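Local atomic coordinates of Ara h 8 allergen isoform (Arachis hypogaea, PDB entry 6V8H), a protein that belongs to the Bet v 1 family of pathogenesis-related plant defence proteins and may bind small ligands such as abscisic acid. Residues Gln92-Lys97 and Asp129-Asp134. Numbering follows the deposited sequence.
Sequences QEILEK and DEVHQD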
loop_
_atom_site.group_PDB
_atom_site.type_symbol
_atom_site.label_atom_id
_atom_site.label_comp_id
_atom_site.label_asym_id
_atom_site.label_seq_id
_atom_site.Cartn_x
_atom_site.Cartn_y
_atom_site.Cartn_z
ATOM N N GLN A 92 -11.994 -8.262 3.489
ATOM C CA GLN A 92 -12.226 -9.268 4.558
ATOM C C GLN A 92 -13.307 -8.737 5.501
ATOM O O GLN A 92 -13.192 -7.569 5.951
ATOM C CB GLN A 92 -10.945 -9.553 5.335
ATOM C CG GLN A 92 -9.905 -10.326 4.529
ATOM C CD GLN A 92 -8.929 -9.438 3.786
ATOM O OE1 GLN A 92 -9.002 -8.214 3.802
ATOM N NE2 GLN A 92 -8.008 -10.071 3.100
ATOM N N GLU A 93 -14.309 -9.567 5.788
ATOM C CA GLU A 93 -15.529 -9.156 6.541
ATOM C C GLU A 93 -15.142 -8.839 7.983
ATOM O O GLU A 93 -15.765 -7.962 8.564
ATOM C CB GLU A 93 -16.631 -10.203 6.400
ATOM C CG GLU A 93 -18.020 -9.586 6.189
ATOM C CD GLU A 93 -18.270 -8.842 4.883
ATOM O OE1 GLU A 93 -17.646 -9.210 3.853
ATOM O OE2 GLU A 93 -19.056 -7.882 4.905
ATOM N N ILE A 94 -14.117 -9.485 8.528
ATOM C CA ILE A 94 -13.701 -9.288 9.942
ATOM C C ILE A 94 -12.983 -7.941 10.162
ATOM O O ILE A 94 -12.866 -7.529 11.346
ATOM C CB ILE A 94 -12.857 -10.473 10.423
ATOM C CG1 ILE A 94 -12.656 -10.416 11.932
ATOM C CG2 ILE A 94 -11.533 -10.532 9.700
ATOM C CD1 ILE A 94 -12.294 -11.746 12.527
ATOM N N LEU A 95 -12.551 -7.269 9.094
ATOM C CA LEU A 95 -11.789 -5.990 9.183
ATOM C C LEU A 95 -12.743 -4.789 9.064
ATOM O O LEU A 95 -13.468 -4.738 8.101
ATOM C CB LEU A 95 -10.749 -5.929 8.055
ATOM C CG LEU A 95 -9.546 -6.857 8.194
ATOM C CD1 LEU A 95 -8.513 -6.601 7.123
ATOM C CD2 LEU A 95 -8.900 -6.662 9.557
ATOM N N GLU A 96 -12.659 -3.813 9.965
ATOM C CA GLU A 96 -13.189 -2.439 9.711
ATOM C C GLU A 96 -12.296 -1.744 8.673
ATOM O O GLU A 96 -12.853 -1.161 7.743
ATOM C CB GLU A 96 -13.213 -1.559 10.968
ATOM C CG GLU A 96 -14.112 -2.056 12.075
ATOM C CD GLU A 96 -13.925 -1.334 13.408
ATOM O OE1 GLU A 96 -14.601 -1.718 14.389
ATOM O OE2 GLU A 96 -13.070 -0.402 13.470
ATOM N N LYS A 97 -10.969 -1.751 8.890
ATOM C CA LYS A 97 -10.005 -1.011 8.043
ATOM C C LYS A 97 -8.558 -1.431 8.312
ATOM O O LYS A 97 -8.311 -2.076 9.319
ATOM C CB LYS A 97 -10.175 0.508 8.215
ATOM C CG LYS A 97 -9.899 1.003 9.619
ATOM C CD LYS A 97 -9.835 2.514 9.727
ATOM C CE LYS A 97 -9.632 2.978 11.146
ATOM N NZ LYS A 97 -9.628 4.459 11.242
ATOM N N ASP A 129 -4.417 -15.092 11.262
ATOM C CA ASP A 129 -3.090 -15.100 10.588
ATOM C C ASP A 129 -3.334 -15.065 9.064
ATOM O O ASP A 129 -2.585 -14.368 8.377
ATOM C CB ASP A 129 -2.205 -16.256 11.081
ATOM C CG ASP A 129 -0.730 -16.116 10.659
ATOM O OD1 ASP A 129 -0.135 -15.010 10.862
ATOM O OD2 ASP A 129 -0.160 -17.089 10.084
ATOM N N GLU A 130 -4.377 -15.725 8.557
ATOM C CA GLU A 130 -4.694 -15.751 7.101
ATOM C C GLU A 130 -4.919 -14.318 6.592
ATOM O O GLU A 130 -4.457 -14.013 5.477
ATOM C CB GLU A 130 -5.931 -16.611 6.826
ATOM C CG GLU A 130 -6.125 -16.949 5.355
ATOM C CD GLU A 130 -6.890 -18.234 5.099
ATOM O OE1 GLU A 130 -7.891 -18.470 5.825
ATOM O OE2 GLU A 130 -6.426 -19.015 4.209
ATOM N N VAL A 131 -5.578 -13.459 7.378
ATOM C CA VAL A 131 -5.933 -12.078 6.932
ATOM C C VAL A 131 -4.664 -11.221 6.956
ATOM O O VAL A 131 -4.400 -10.525 5.972
ATOM C CB VAL A 131 -7.068 -11.484 7.788
ATOM C CG1 VAL A 131 -7.366 -10.010 7.458
ATOM C CG2 VAL A 131 -8.318 -12.326 7.623
ATOM N N HIS A 132 -3.911 -11.306 8.045
ATOM C CA HIS A 132 -2.580 -10.659 8.207
ATOM C C HIS A 132 -1.711 -10.957 6.984
ATOM O O HIS A 132 -1.218 -9.986 6.386
ATOM C CB HIS A 132 -1.921 -11.137 9.508
ATOM C CG HIS A 132 -0.556 -10.607 9.735
ATOM N ND1 HIS A 132 -0.170 -9.369 9.259
ATOM C CD2 HIS A 132 0.495 -11.107 10.409
ATOM C CE1 HIS A 132 1.072 -9.151 9.591
ATOM N NE2 HIS A 132 1.490 -10.165 10.326
ATOM N N GLN A 133 -1.560 -12.239 6.630
ATOM C CA GLN A 133 -0.662 -12.728 5.540
ATOM C C GLN A 133 -1.165 -12.196 4.193
ATOM O O GLN A 133 -0.332 -11.717 3.411
ATOM C CB GLN A 133 -0.600 -14.259 5.522
ATOM C CG GLN A 133 0.409 -14.876 6.487
ATOM C CD GLN A 133 1.684 -14.085 6.672
ATOM O OE1 GLN A 133 1.898 -13.440 7.700
ATOM N NE2 GLN A 133 2.564 -14.149 5.685
ATOM N N ASP A 134 -2.470 -12.267 3.922
ATOM C CA ASP A 134 -3.032 -11.870 2.608
ATOM C C ASP A 134 -2.757 -10.375 2.391
ATOM O O ASP A 134 -2.314 -10.017 1.285
ATOM C CB ASP A 134 -4.509 -12.192 2.478
ATOM C CG ASP A 134 -4.806 -13.687 2.341
ATOM O OD1 ASP A 134 -3.869 -14.522 2.513
ATOM O OD2 ASP A 134 -5.975 -14.027 2.063
#
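Val131, in the first turn of helix 129-152, pushes its two methyl groups against the turn that leads into strand 95-107, where Leu95, Gln92 and Ile94 receive them. Packing is tightest where Leu95 CD1 and Val131 CG1 meet tip to tip at 3.6 Å; Val131 CG1 also lies 3.9 Å from Gln92 CG. With CG1 anti to the backbone N (chi1 174°), that methyl points at Leu95 and Gln92, while Val131 CG2 approaches Ile94 CG2 at 4.2 Å. A beta-branched valine suits this place: two short prongs serve three neighbours, with little side-chain freedom to lose. Leu95, longer and buried, can meet Val131 and still pack on Leu127 and Thr121.

Gln92 bridges the greasy and the polar parts. It comes at Val131 from the opposite direction, its CB, CG and CD lying against the valine methyls, and the bend at chi2 (91°) swings the amide on toward the helix, bringing Gln92 NE2 4.1 Å from Asp134 CB. That is contact only; the amide and carboxylate planes are 50° apart, and no hydrogen bond joins the two segments. This looser, outer margin suits a glutamine, whose methylenes pack on valine while the amide lies at the partly exposed margin, and an aspartate on the exposed side of the helix.

The turn itself is a type I beta turn, closed by Leu95 N to Gln92 O at 3.2 Å. Ile94 also rests on Ala125 and Pro128, in the loop before the helix. Past the turn, Glu96 and Lys97 form a classic beta bulge opposite His120. The contact thus joins the start of the long C-terminal helix of the Bet v 1 fold to the beginning of strand 95-107, an inner strand of the antiparallel sheet between strands 80-86 and 110-121.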